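Local coordinates for protein PT26-6P (Thermococcus sp., PDB 2WB7) that is of unknown function but is encoded by an extrachromosomal mobile element of Euryarchaea and combines two immunoglobulin-like domains with a helical domain, at residues A[124-129]-A[363-368]; A[88-93]-A[105-110]. One frame throughout, in Å; residues are numbered along the deposited sequence.

Contact 1: A[124-129]-A[363-368]; sequences LVTVMK and VERDDG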
ATOM      1  N   LEU A 124       6.381 -28.914   9.369  1.00 45.74           N
ATOM      2  CA  LEU A 124       6.346 -28.696   7.930  1.00 45.09           C
ATOM      3  C   LEU A 124       6.073 -27.228   7.593  1.00 44.73           C
ATOM      4  O   LEU A 124       5.209 -26.583   8.203  1.00 44.22           O
ATOM      5  CB  LEU A 124       5.269 -29.576   7.299  1.00 45.07           C
ATOM      6  CG  LEU A 124       5.482 -31.088   7.327  1.00 44.33           C
ATOM      7  CD1 LEU A 124       4.188 -31.767   6.911  1.00 43.43           C
ATOM      8  CD2 LEU A 124       6.635 -31.511   6.412  1.00 43.53           C
ATOM      9  N   VAL A 125       6.801 -26.701   6.614  1.00 44.46           N
ATOM     10  CA  VAL A 125       6.591 -25.312   6.215  1.00 44.41           C
ATOM     11  C   VAL A 125       6.230 -25.193   4.743  1.00 44.15           C
ATOM     12  O   VAL A 125       6.870 -25.801   3.876  1.00 44.04           O
ATOM     13  CB  VAL A 125       7.802 -24.418   6.549  1.00 44.44           C
ATOM     14  CG1 VAL A 125       7.567 -23.031   6.061  1.00 44.56           C
ATOM     15  CG2 VAL A 125       8.024 -24.393   8.058  1.00 45.73           C
ATOM     16  N   THR A 126       5.187 -24.418   4.471  1.00 43.82           N
ATOM     17  CA  THR A 126       4.775 -24.168   3.104  1.00 43.77           C
ATOM     18  C   THR A 126       4.293 -22.722   2.906  1.00 43.75           C
ATOM     19  O   THR A 126       4.232 -21.928   3.846  1.00 43.85           O
ATOM     20  CB  THR A 126       3.711 -25.193   2.638  1.00 43.56           C
ATOM     21  OG1 THR A 126       3.647 -25.191   1.207  1.00 44.31           O
ATOM     22  CG2 THR A 126       2.352 -24.853   3.196  1.00 43.11           C
ATOM     23  N   VAL A 127       3.986 -22.371   1.664  1.00 43.91           N
ATOM     24  CA  VAL A 127       3.496 -21.045   1.343  1.00 43.69           C
ATOM     25  C   VAL A 127       2.134 -21.206   0.721  1.00 43.66           C
ATOM     26  O   VAL A 127       1.939 -22.084  -0.107  1.00 43.55           O
ATOM     27  CB  VAL A 127       4.400 -20.363   0.320  1.00 43.67           C
ATOM     28  CG1 VAL A 127       3.976 -18.915   0.125  1.00 43.50           C
ATOM     29  CG2 VAL A 127       5.859 -20.455   0.756  1.00 43.13           C
HETATM   30  N   MSE A 128       1.188 -20.368   1.119  1.00 43.97           N
HETATM   31  CA  MSE A 128      -0.166 -20.451   0.563  1.00 44.48           C
HETATM   32  C   MSE A 128      -0.710 -19.091   0.076  1.00 44.61           C
HETATM   33  O   MSE A 128      -0.061 -18.045   0.205  1.00 44.87           O
HETATM   34  CB  MSE A 128      -1.125 -21.083   1.579  1.00 44.42           C
HETATM   35  CG  MSE A 128      -0.800 -22.549   1.920  1.00 45.66           C
HETATM   36 SE   MSE A 128      -1.365 -23.905   0.587  1.00 47.31          SE
HETATM   37  CE  MSE A 128       0.266 -24.950   0.577  1.00 46.53           C
ATOM     38  N   LYS A 129      -1.913 -19.116  -0.482  1.00 44.41           N
ATOM     39  CA  LYS A 129      -2.541 -17.906  -0.977  1.00 43.76           C
ATOM     40  C   LYS A 129      -4.034 -18.116  -1.249  1.00 43.88           C
ATOM     41  O   LYS A 129      -4.436 -19.125  -1.841  1.00 43.87           O
ATOM     42  CB  LYS A 129      -1.825 -17.452  -2.243  1.00 43.49           C
ATOM     43  CG  LYS A 129      -2.308 -16.122  -2.782  1.00 42.86           C
ATOM     44  CD  LYS A 129      -1.781 -15.853  -4.189  1.00 41.69           C
ATOM     45  CE  LYS A 129      -2.384 -14.566  -4.732  1.00 41.28           C
ATOM     46  NZ  LYS A 129      -2.231 -14.449  -6.199  1.00 40.03           N
ATOM     47  N   VAL A 363       6.328 -16.135  -6.300  1.00 42.63           N
ATOM     48  CA  VAL A 363       6.963 -16.720  -5.145  1.00 43.40           C
ATOM     49  C   VAL A 363       7.178 -18.177  -5.500  1.00 44.14           C
ATOM     50  O   VAL A 363       6.210 -18.895  -5.777  1.00 44.10           O
ATOM     51  CB  VAL A 363       6.035 -16.645  -3.944  1.00 43.29           C
ATOM     52  CG1 VAL A 363       6.638 -17.382  -2.766  1.00 43.26           C
ATOM     53  CG2 VAL A 363       5.733 -15.182  -3.612  1.00 43.16           C
ATOM     54  N   GLU A 364       8.435 -18.612  -5.535  1.00 45.03           N
ATOM     55  CA  GLU A 364       8.723 -20.010  -5.843  1.00 46.02           C
ATOM     56  C   GLU A 364       8.882 -20.849  -4.588  1.00 45.96           C
ATOM     57  O   GLU A 364       9.880 -20.742  -3.866  1.00 46.03           O
ATOM     58  CB  GLU A 364       9.959 -20.182  -6.718  1.00 46.42           C
ATOM     59  CG  GLU A 364       9.878 -21.506  -7.454  1.00 49.58           C
ATOM     60  CD  GLU A 364      11.192 -22.282  -7.522  1.00 53.72           C
ATOM     61  OE1 GLU A 364      12.292 -21.675  -7.484  1.00 54.38           O
ATOM     62  OE2 GLU A 364      11.100 -23.526  -7.642  1.00 55.25           O
ATOM     63  N   ARG A 365       7.879 -21.683  -4.341  1.00 45.86           N
ATOM     64  CA  ARG A 365       7.832 -22.554  -3.185  1.00 45.77           C
ATOM     65  C   ARG A 365       8.864 -23.673  -3.308  1.00 46.22           C
ATOM     66  O   ARG A 365       9.193 -24.115  -4.412  1.00 46.07           O
ATOM     67  CB  ARG A 365       6.437 -23.149  -3.090  1.00 45.38           C
ATOM     68  CG  ARG A 365       6.000 -23.490  -1.715  1.00 44.69           C
ATOM     69  CD  ARG A 365       4.493 -23.599  -1.697  1.00 42.49           C
ATOM     70  NE  ARG A 365       4.029 -24.525  -2.721  1.00 40.67           N
ATOM     71  CZ  ARG A 365       2.781 -24.976  -2.812  1.00 39.48           C
ATOM     72  NH1 ARG A 365       1.859 -24.575  -1.952  1.00 38.98           N
ATOM     73  NH2 ARG A 365       2.452 -25.827  -3.767  1.00 39.22           N
ATOM     74  N   ASP A 366       9.374 -24.134  -2.171  1.00 46.90           N
ATOM     75  CA  ASP A 366      10.437 -25.145  -2.170  1.00 47.54           C
ATOM     76  C   ASP A 366      10.088 -26.372  -3.013  1.00 47.34           C
ATOM     77  O   ASP A 366      10.978 -27.036  -3.507  1.00 48.01           O
ATOM     78  CB  ASP A 366      10.785 -25.574  -0.745  1.00 47.88           C
ATOM     79  CG  ASP A 366       9.569 -26.068   0.024  1.00 49.94           C
ATOM     80  OD1 ASP A 366       8.433 -25.950  -0.511  1.00 52.18           O
ATOM     81  OD2 ASP A 366       9.747 -26.573   1.160  1.00 50.92           O
ATOM     82  N   ASP A 367       8.802 -26.670  -3.185  1.00 46.97           N
ATOM     83  CA  ASP A 367       8.392 -27.790  -4.042  1.00 46.42           C
ATOM     84  C   ASP A 367       8.392 -27.456  -5.537  1.00 46.10           C
ATOM     85  O   ASP A 367       7.967 -28.265  -6.360  1.00 45.96           O
ATOM     86  CB  ASP A 367       7.009 -28.309  -3.640  1.00 46.41           C
ATOM     87  CG  ASP A 367       5.893 -27.334  -3.987  1.00 46.66           C
ATOM     88  OD1 ASP A 367       6.177 -26.125  -4.164  1.00 47.26           O
ATOM     89  OD2 ASP A 367       4.726 -27.773  -4.069  1.00 45.65           O
ATOM     90  N   GLY A 368       8.861 -26.268  -5.898  1.00 45.78           N
ATOM     91  CA  GLY A 368       8.962 -25.915  -7.317  1.00 45.21           C
ATOM     92  C   GLY A 368       7.719 -25.271  -7.913  1.00 44.70           C
ATOM     93  O   GLY A 368       7.778 -24.646  -8.970  1.00 45.17           O
TER
HETATM   94  O   HOH W   1       6.354 -26.319   0.921  1.00 29.07           O
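Arg365 leaves the turn with CG anti to its backbone N (chi1 -151°), runs on extended through chi2, and bends at chi3 (54°), so that the guanidinium comes in across the flank of strand 120-129. Val127, with CG1 anti to its own N, slides past this chain in the opposite direction: its CB lies 3.8 Å from Arg365 CD and its CG2 rests on CG, while CG1 reaches Val363 CG1 at 4.2 Å. Thr126 OG1, also anti to N, runs alongside the arginine and packs against CD. At the tip of the side chain, Arg365 NH1 gives a hydrogen bond to the Val127 carbonyl (NH1 to O 3.1 Å), close to the guanidinium plane and nearly along the C=O axis at 170°. NH1 also reaches Trp103 O. The selenomethionine at Met128 bends at chi2 and chi3 and crosses the guanidinium obliquely.

Asp367 holds the other side of the group. Arg365 NE donates a hydrogen bond to Asp367 OD1 (3.0 Å), which it meets from above the carboxylate plane, and OD2 pairs with NH2 in a salt bridge whose hydrogen bond is weak. Bonds at NH1 on one side and at NE and NH2 on the other fix the orientation of the guanidinium, and the carboxylate probably offsets its buried charge. One water extends the junction: it donates to Val125 O and to Asp366 OD1 (2.6 Å from the water O) and accepts from Thr126 OG1.

Residues 365-368 form a type I beta turn closed by Gly368 N on Arg365 O, and the turn joins strands 350-364 and 370-379 as a beta hairpin. The whole arrangement is an interdomain junction, in which the hairpin turn of the second immunoglobulin-like domain docks its arginine on a strand of the first.

Contact 2: A[88-93]-A[105-110]; sequences TEVTAY and RVWNSS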
ATOM      1  N   THR A  88       3.263 -41.390   5.351  1.00 58.21           N
ATOM      2  CA  THR A  88       3.529 -41.737   3.956  1.00 58.38           C
ATOM      3  C   THR A  88       3.293 -40.579   3.012  1.00 57.88           C
ATOM      4  O   THR A  88       3.889 -40.509   1.923  1.00 57.97           O
ATOM      5  CB  THR A  88       2.656 -42.892   3.484  1.00 58.58           C
ATOM      6  OG1 THR A  88       2.577 -43.872   4.523  1.00 59.54           O
ATOM      7  CG2 THR A  88       3.267 -43.525   2.233  1.00 59.31           C
ATOM      8  N   GLU A  89       2.417 -39.674   3.429  1.00 57.08           N
ATOM      9  CA  GLU A  89       2.060 -38.563   2.581  1.00 56.49           C
ATOM     10  C   GLU A  89       1.266 -37.532   3.344  1.00 55.62           C
ATOM     11  O   GLU A  89       0.211 -37.832   3.890  1.00 55.51           O
ATOM     12  CB  GLU A  89       1.231 -39.062   1.400  1.00 56.69           C
ATOM     13  CG  GLU A  89       0.684 -37.955   0.532  1.00 57.55           C
ATOM     14  CD  GLU A  89      -0.571 -38.369  -0.210  1.00 59.10           C
ATOM     15  OE1 GLU A  89      -1.649 -38.396   0.427  1.00 59.76           O
ATOM     16  OE2 GLU A  89      -0.480 -38.655  -1.428  1.00 59.03           O
ATOM     17  N   VAL A  90       1.786 -36.310   3.388  1.00 54.61           N
ATOM     18  CA  VAL A  90       1.011 -35.186   3.886  1.00 53.21           C
ATOM     19  C   VAL A  90       0.666 -34.266   2.722  1.00 52.52           C
ATOM     20  O   VAL A  90       1.482 -34.015   1.826  1.00 52.11           O
ATOM     21  CB  VAL A  90       1.743 -34.403   4.983  1.00 53.31           C
ATOM     22  CG1 VAL A  90       0.873 -33.244   5.483  1.00 52.85           C
ATOM     23  CG2 VAL A  90       2.125 -35.329   6.129  1.00 53.05           C
ATOM     24  N   THR A  91      -0.567 -33.785   2.741  1.00 51.65           N
ATOM     25  CA  THR A  91      -1.092 -32.967   1.677  1.00 50.93           C
ATOM     26  C   THR A  91      -1.813 -31.772   2.274  1.00 50.60           C
ATOM     27  O   THR A  91      -2.703 -31.933   3.107  1.00 50.30           O
ATOM     28  CB  THR A  91      -2.073 -33.781   0.814  1.00 50.95           C
ATOM     29  OG1 THR A  91      -1.335 -34.643  -0.053  1.00 51.12           O
ATOM     30  CG2 THR A  91      -2.967 -32.875  -0.012  1.00 50.55           C
ATOM     31  N   ALA A  92      -1.422 -30.572   1.858  1.00 50.22           N
ATOM     32  CA  ALA A  92      -2.145 -29.369   2.260  1.00 50.07           C
ATOM     33  C   ALA A  92      -2.547 -28.494   1.063  1.00 50.02           C
ATOM     34  O   ALA A  92      -1.882 -28.470   0.018  1.00 49.74           O
ATOM     35  CB  ALA A  92      -1.346 -28.571   3.281  1.00 49.90           C
ATOM     36  N   TYR A  93      -3.652 -27.782   1.231  1.00 50.07           N
ATOM     37  CA  TYR A  93      -4.155 -26.906   0.193  1.00 50.29           C
ATOM     38  C   TYR A  93      -5.182 -25.928   0.746  1.00 50.48           C
ATOM     39  O   TYR A  93      -5.656 -26.066   1.885  1.00 49.90           O
ATOM     40  CB  TYR A  93      -4.762 -27.714  -0.955  1.00 50.43           C
ATOM     41  CG  TYR A  93      -5.829 -28.690  -0.520  1.00 51.15           C
ATOM     42  CD1 TYR A  93      -5.552 -30.049  -0.407  1.00 51.88           C
ATOM     43  CD2 TYR A  93      -7.111 -28.254  -0.219  1.00 51.10           C
ATOM     44  CE1 TYR A  93      -6.527 -30.942  -0.004  1.00 52.80           C
ATOM     45  CE2 TYR A  93      -8.087 -29.133   0.181  1.00 52.39           C
ATOM     46  CZ  TYR A  93      -7.797 -30.473   0.284  1.00 53.09           C
ATOM     47  OH  TYR A  93      -8.786 -31.345   0.684  1.00 53.34           O
ATOM     48  N   ARG A 105      -0.152 -28.724  -1.885  1.00 52.68           N
ATOM     49  CA  ARG A 105       1.248 -29.048  -1.675  1.00 52.28           C
ATOM     50  C   ARG A 105       1.277 -30.471  -1.177  1.00 52.45           C
ATOM     51  O   ARG A 105       0.479 -30.837  -0.315  1.00 52.52           O
ATOM     52  CB  ARG A 105       1.844 -28.126  -0.609  1.00 52.03           C
ATOM     53  CG  ARG A 105       3.318 -27.798  -0.783  1.00 51.13           C
ATOM     54  CD  ARG A 105       4.182 -29.031  -0.660  1.00 49.27           C
ATOM     55  NE  ARG A 105       5.581 -28.695  -0.458  1.00 48.20           N
ATOM     56  CZ  ARG A 105       6.562 -29.589  -0.420  1.00 47.27           C
ATOM     57  NH1 ARG A 105       6.288 -30.877  -0.567  1.00 46.78           N
ATOM     58  NH2 ARG A 105       7.811 -29.197  -0.233  1.00 45.72           N
ATOM     59  N   VAL A 106       2.184 -31.281  -1.707  1.00 52.48           N
ATOM     60  CA  VAL A 106       2.281 -32.659  -1.253  1.00 52.82           C
ATOM     61  C   VAL A 106       3.696 -33.061  -0.848  1.00 53.31           C
ATOM     62  O   VAL A 106       4.647 -32.902  -1.619  1.00 53.39           O
ATOM     63  CB  VAL A 106       1.745 -33.636  -2.317  1.00 52.68           C
ATOM     64  CG1 VAL A 106       2.344 -35.019  -2.117  1.00 52.90           C
ATOM     65  CG2 VAL A 106       0.214 -33.679  -2.266  1.00 52.08           C
ATOM     66  N   TRP A 107       3.820 -33.570   0.377  1.00 53.82           N
ATOM     67  CA  TRP A 107       5.047 -34.212   0.842  1.00 54.18           C
ATOM     68  C   TRP A 107       4.848 -35.726   0.725  1.00 54.71           C
ATOM     69  O   TRP A 107       3.940 -36.296   1.358  1.00 54.75           O
ATOM     70  CB  TRP A 107       5.333 -33.840   2.298  1.00 53.92           C
ATOM     71  CG  TRP A 107       5.631 -32.375   2.555  1.00 54.03           C
ATOM     72  CD1 TRP A 107       6.863 -31.777   2.554  1.00 53.37           C
ATOM     73  CD2 TRP A 107       4.687 -31.341   2.888  1.00 53.99           C
ATOM     74  NE1 TRP A 107       6.739 -30.439   2.844  1.00 53.49           N
ATOM     75  CE2 TRP A 107       5.417 -30.146   3.051  1.00 53.60           C
ATOM     76  CE3 TRP A 107       3.297 -31.307   3.046  1.00 53.87           C
ATOM     77  CZ2 TRP A 107       4.808 -28.936   3.370  1.00 53.40           C
ATOM     78  CZ3 TRP A 107       2.694 -30.105   3.357  1.00 53.37           C
ATOM     79  CH2 TRP A 107       3.449 -28.937   3.521  1.00 53.79           C
ATOM     80  N   ASN A 108       5.662 -36.381  -0.099  1.00 55.15           N
ATOM     81  CA  ASN A 108       5.544 -37.822  -0.221  1.00 55.70           C
ATOM     82  C   ASN A 108       6.494 -38.532   0.732  1.00 56.10           C
ATOM     83  O   ASN A 108       7.357 -37.896   1.346  1.00 55.75           O
ATOM     84  CB  ASN A 108       5.728 -38.293  -1.662  1.00 55.67           C
ATOM     85  CG  ASN A 108       7.118 -38.014  -2.199  1.00 56.13           C
ATOM     86  OD1 ASN A 108       8.075 -37.816  -1.447  1.00 56.05           O
ATOM     87  ND2 ASN A 108       7.237 -38.010  -3.523  1.00 56.41           N
ATOM     88  N   SER A 109       6.305 -39.842   0.863  1.00 56.75           N
ATOM     89  CA  SER A 109       6.993 -40.625   1.882  1.00 57.53           C
ATOM     90  C   SER A 109       8.497 -40.330   1.935  1.00 57.96           C
ATOM     91  O   SER A 109       9.091 -40.336   3.014  1.00 57.97           O
ATOM     92  CB  SER A 109       6.733 -42.110   1.662  1.00 57.57           C
ATOM     93  OG  SER A 109       7.310 -42.514   0.437  1.00 57.98           O
ATOM     94  N   SER A 110       9.098 -40.043   0.780  1.00 58.36           N
ATOM     95  CA  SER A 110      10.520 -39.686   0.718  1.00 58.92           C
ATOM     96  C   SER A 110      10.897 -38.641   1.753  1.00 58.94           C
ATOM     97  O   SER A 110      12.022 -38.607   2.243  1.00 58.99           O
ATOM     98  CB  SER A 110      10.877 -39.129  -0.663  1.00 59.14           C
ATOM     99  OG  SER A 110      10.987 -40.158  -1.635  1.00 60.59           O
TER
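Strands 88-93 and 105-108 run antiparallel, 170° between their directions and their axes approaching to 4.7 Å, with two hydrogen-bonded pairs, Val90 with Trp107 and Ala92 with Arg105, each closed by two backbone bonds. The straightest is Arg105 N to Ala92 O, at 2.6 Å and 163°. Between them Thr91 and Val106 form a non-hydrogen-bonded pair, side by side on the face shared with Glu89 and Asn108.

On the other face Trp107, its CG anti to the carbonyl carbon (chi1 -65°), lays the six-membered ring back along its partner strand. CE3 meets Val90 CG1 at 3.9 Å, the two side chains crossing obliquely, and the Ala92 methyl lies at the ring edge near CZ3. Arg105 bends at chi2 and turns its guanidinium flat against the indole: NH1 sits 3.3 Å above the ring plane, offset toward the rim, and NH1 also makes a weak hydrogen bond to Val106 O. At the far end Thr88 CG2 touches Ser109 CB.

Strand 163-178 pairs with the other edge of 88-93, where Thr88 and Glu89 make a classic bulge opposite Lys170. Ile71 of strand 66-75, Leu124 of strand 120-129 and Phe112 pack against Trp107.

After strands 39-44, 52-62 and 66-75 the chain runs along 88-93, turns and comes back through 105-110, so contact 2 closes a short loop of 11 residues within one sheet of the first immunoglobulin-like domain. The chain then enters strand 120-129, in the sheet facing it, where contact 1 opens; that contact closes 233 residues later, at the hairpin turn of the second immunoglobulin-like domain. The two loops lie in series, neither nesting nor crossing. Yet their centres are 13 Å apart, and Arg105 bridges them: its guanidinium forms a long, weak ion pair with Asp366, while its CG packs on Thr126 and Arg365. Both sheets of the first domain thus meet the second domain's turn.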